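Beta-glucoside kinase (Listeria monocytogenes, PDB 4HTL) phosphorylates cellobiose with ATP to give cellobiose-6'-phosphate, and may also regulate transcription of the cellobiose-PTS operon. Local coordinates at residues R185-L190 with E201-N206. Numbering follows the deposited sequence. Where two conformers were deposited one is given.
Sequences RQYAEL and EEIFAN
One face of the Y187 ring is covered by I203, whose CG1 sits 3.8 Å above the ring plane, displaced from the middle toward the rim; N206 and E202 come up obliquely around the outer part of the ring. The I203 contact is a CH-pi interaction, with CG1 4.1 Å from the ring centroid and 24° off the normal. The two side chains run past each other in opposite directions, which brings CD1 of I203 back to the base of the tyrosine, 3.7 Å from Y187 CB. Y187 gets there by swinging CG away from its backbone N (chi1 -161°), spanning the gap between segments 185-190 and 201-206, whose axes approach to 11.2 Å. This helix pair, 180-191 and 200-208, belongs to the C-terminal half of an actin-like ATPase fold of the ROK family, away from the probable ATP-binding residues, and helix 212-236 packs against it: S214 and L217 touch Y187, and S214 also meets N206. At the phenol end, N206 crosses the tyrosine at roughly a right angle, its amide plane turned 37° from the ring. The separation from Y187 OH to N206 ND2 is 2.7 Å; this arrangement holds for one of two deposited conformers of N206. E202 makes a looser approach, OE2 lying 4.2 Å from Y187 CE2. That oxygen is held in a salt bridge by NH1 of R193, in the loop between the two helices, and R193 also touches Y187.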
ATOM      1  N   ARG A 185     -17.028  21.636  -7.891  1.00 19.89           N
ATOM      2  CA  ARG A 185     -16.233  22.466  -8.808  1.00 20.92           C
ATOM      3  C   ARG A 185     -16.546  22.167 -10.261  1.00 23.57           C
ATOM      4  O   ARG A 185     -16.731  23.079 -11.056  1.00 23.44           O
ATOM      5  CB  ARG A 185     -14.756  22.282  -8.552  1.00 24.29           C
ATOM      6  CG  ARG A 185     -14.332  22.967  -7.275  1.00 31.51           C
ATOM      7  CD  ARG A 185     -12.822  22.936  -7.035  1.00 36.53           C
ATOM      8  NE  ARG A 185     -12.056  23.301  -8.235  1.00 42.68           N
ATOM      9  CZ  ARG A 185     -11.091  22.556  -8.777  1.00 46.01           C
ATOM     10  NH1 ARG A 185     -10.722  21.400  -8.215  1.00 52.94           N
ATOM     11  NH2 ARG A 185     -10.469  22.965  -9.884  1.00 53.06           N
ATOM     12  N   GLN A 186     -16.606  20.885 -10.615  1.00 20.80           N
ATOM     13  CA  GLN A 186     -16.918  20.520 -11.963  1.00 18.77           C
ATOM     14  C   GLN A 186     -18.325  20.963 -12.360  1.00 21.18           C
ATOM     15  O   GLN A 186     -18.541  21.455 -13.464  1.00 21.64           O
ATOM     16  CB  GLN A 186     -16.808  19.010 -12.154  1.00 17.65           C
ATOM     17  CG  GLN A 186     -15.393  18.481 -12.047  1.00 18.94           C
ATOM     18  CD  GLN A 186     -15.279  16.962 -11.912  1.00 19.89           C
ATOM     19  OE1 GLN A 186     -16.252  16.285 -11.559  1.00 18.38           O
ATOM     20  NE2 GLN A 186     -14.063  16.413 -12.191  1.00 18.79           N
ATOM     21  N   TYR A 187     -19.292  20.729 -11.478  1.00 20.64           N
ATOM     22  CA  TYR A 187     -20.660  21.167 -11.742  1.00 23.00           C
ATOM     23  C   TYR A 187     -20.761  22.666 -11.948  1.00 23.43           C
ATOM     24  O   TYR A 187     -21.468  23.124 -12.871  1.00 26.08           O
ATOM     25  CB  TYR A 187     -21.591  20.707 -10.629  1.00 21.24           C
ATOM     26  CG  TYR A 187     -23.060  20.721 -11.063  1.00 23.69           C
ATOM     27  CD1 TYR A 187     -23.532  19.818 -12.013  1.00 29.61           C
ATOM     28  CD2 TYR A 187     -23.961  21.617 -10.502  1.00 24.51           C
ATOM     29  CE1 TYR A 187     -24.845  19.832 -12.422  1.00 32.19           C
ATOM     30  CE2 TYR A 187     -25.284  21.621 -10.888  1.00 33.51           C
ATOM     31  CZ  TYR A 187     -25.717  20.725 -11.857  1.00 32.70           C
ATOM     32  OH  TYR A 187     -27.027  20.715 -12.239  1.00 42.54           O
ATOM     33  N   ALA A 188     -20.050  23.442 -11.127  1.00 23.76           N
ATOM     34  CA  ALA A 188     -19.978  24.895 -11.338  1.00 25.37           C
ATOM     35  C   ALA A 188     -19.445  25.249 -12.735  1.00 27.96           C
ATOM     36  O   ALA A 188     -20.035  26.075 -13.459  1.00 30.28           O
ATOM     37  CB  ALA A 188     -19.116  25.529 -10.261  1.00 26.55           C
ATOM     38  N   GLU A 189     -18.357  24.602 -13.145  1.00 25.89           N
ATOM     39  CA  GLU A 189     -17.778  24.833 -14.490  1.00 28.40           C
ATOM     40  C   GLU A 189     -18.726  24.474 -15.611  1.00 29.63           C
ATOM     41  O   GLU A 189     -18.811  25.180 -16.629  1.00 32.43           O
ATOM     42  CB  GLU A 189     -16.507  24.002 -14.689  1.00 29.65           C
ATOM     43  CG  GLU A 189     -15.333  24.484 -13.873  1.00 32.85           C
ATOM     44  CD  GLU A 189     -14.023  23.816 -14.228  1.00 30.53           C
ATOM     45  OE1 GLU A 189     -14.009  22.897 -15.094  1.00 34.57           O
ATOM     46  OE2 GLU A 189     -12.998  24.199 -13.618  1.00 37.21           O
ATOM     47  N   LEU A 190     -19.411  23.351 -15.458  1.00 29.35           N
ATOM     48  CA  LEU A 190     -20.287  22.869 -16.528  1.00 28.22           C
ATOM     49  C   LEU A 190     -21.559  23.683 -16.644  1.00 32.60           C
ATOM     50  O   LEU A 190     -22.034  23.878 -17.762  1.00 41.75           O
ATOM     51  CB  LEU A 190     -20.590  21.367 -16.409  1.00 27.27           C
ATOM     52  CG  LEU A 190     -19.634  20.354 -17.072  1.00 28.06           C
ATOM     53  CD1 LEU A 190     -19.747  20.397 -18.593  1.00 30.07           C
ATOM     54  CD2 LEU A 190     -18.211  20.555 -16.634  1.00 28.67           C
ATOM     55  N   GLU A 201     -25.811  17.391  -2.837  1.00 28.76           N
ATOM     56  CA  GLU A 201     -27.143  16.807  -2.872  0.50 27.55           C
ATOM     57  C   GLU A 201     -27.817  17.102  -4.215  1.00 25.93           C
ATOM     58  O   GLU A 201     -28.469  16.220  -4.809  1.00 27.13           O
ATOM     59  CB  GLU A 201     -27.996  17.330  -1.698  0.50 28.85           C
ATOM     60  CG  GLU A 201     -29.390  16.755  -1.633  0.50 36.08           C
ATOM     61  CD  GLU A 201     -30.186  17.314  -0.472  0.50 39.78           C
ATOM     62  OE1 GLU A 201     -29.642  17.354   0.653  0.50 51.06           O
ATOM     63  OE2 GLU A 201     -31.360  17.712  -0.677  0.50 50.69           O
ATOM     64  N   GLU A 202     -27.641  18.307  -4.735  1.00 27.95           N
ATOM     65  CA  GLU A 202     -28.328  18.656  -6.010  1.00 29.36           C
ATOM     66  C   GLU A 202     -27.733  17.923  -7.184  1.00 24.31           C
ATOM     67  O   GLU A 202     -28.437  17.540  -8.102  1.00 23.79           O
ATOM     68  CB  GLU A 202     -28.360  20.153  -6.287  1.00 35.76           C
ATOM     69  CG  GLU A 202     -27.178  20.797  -6.939  1.00 40.67           C
ATOM     70  CD  GLU A 202     -27.374  22.293  -7.061  1.00 35.91           C
ATOM     71  OE1 GLU A 202     -26.847  23.026  -6.199  1.00 37.06           O
ATOM     72  OE2 GLU A 202     -28.076  22.735  -8.001  1.00 40.15           O
ATOM     73  N   ILE A 203     -26.424  17.718  -7.143  1.00 23.19           N
ATOM     74  CA  ILE A 203     -25.761  16.955  -8.217  1.00 22.27           C
ATOM     75  C   ILE A 203     -26.325  15.520  -8.246  1.00 20.21           C
ATOM     76  O   ILE A 203     -26.671  15.025  -9.280  1.00 22.08           O
ATOM     77  CB  ILE A 203     -24.231  16.948  -8.109  1.00 21.24           C
ATOM     78  CG1 ILE A 203     -23.659  18.379  -8.148  1.00 22.19           C
ATOM     79  CG2 ILE A 203     -23.600  16.087  -9.218  1.00 22.66           C
ATOM     80  CD1 ILE A 203     -22.217  18.499  -7.696  1.00 23.40           C
ATOM     81  N   PHE A 204     -26.406  14.854  -7.101  1.00 22.13           N
ATOM     82  CA  PHE A 204     -26.992  13.530  -7.055  1.00 20.70           C
ATOM     83  C   PHE A 204     -28.469  13.495  -7.401  1.00 17.73           C
ATOM     84  O   PHE A 204     -28.934  12.492  -7.960  1.00 21.87           O
ATOM     85  CB  PHE A 204     -26.777  12.894  -5.681  1.00 20.79           C
ATOM     86  CG  PHE A 204     -25.409  12.244  -5.532  1.00 21.85           C
ATOM     87  CD1 PHE A 204     -25.128  11.070  -6.202  1.00 22.61           C
ATOM     88  CD2 PHE A 204     -24.414  12.832  -4.778  1.00 28.01           C
ATOM     89  CE1 PHE A 204     -23.888  10.473  -6.122  1.00 24.64           C
ATOM     90  CE2 PHE A 204     -23.174  12.232  -4.651  1.00 30.35           C
ATOM     91  CZ  PHE A 204     -22.913  11.044  -5.318  1.00 23.75           C
ATOM     92  N   ALA A 205     -29.215  14.525  -7.002  1.00 20.98           N
ATOM     93  CA  ALA A 205     -30.617  14.608  -7.373  1.00 23.66           C
ATOM     94  C   ALA A 205     -30.760  14.712  -8.886  1.00 21.86           C
ATOM     95  O   ALA A 205     -31.573  14.013  -9.506  1.00 23.95           O
ATOM     96  CB  ALA A 205     -31.326  15.780  -6.647  1.00 23.94           C
ATOM     97  N   ASN A 206     -29.926  15.536  -9.505  1.00 23.12           N
ATOM     98  CA  ASN A 206     -29.941  15.635 -10.951  0.70 21.98           C
ATOM     99  C   ASN A 206     -29.519  14.327 -11.604  1.00 21.30           C
ATOM    100  O   ASN A 206     -30.096  13.902 -12.568  1.00 19.78           O
ATOM    101  CB  ASN A 206     -29.076  16.781 -11.421  0.70 24.61           C
ATOM    102  CG  ASN A 206     -29.625  18.105 -10.999  0.70 23.51           C
ATOM    103  OD1 ASN A 206     -30.811  18.226 -10.748  0.70 31.37           O
ATOM    104  ND2 ASN A 206     -28.773  19.102 -10.913  0.70 36.92           N
TER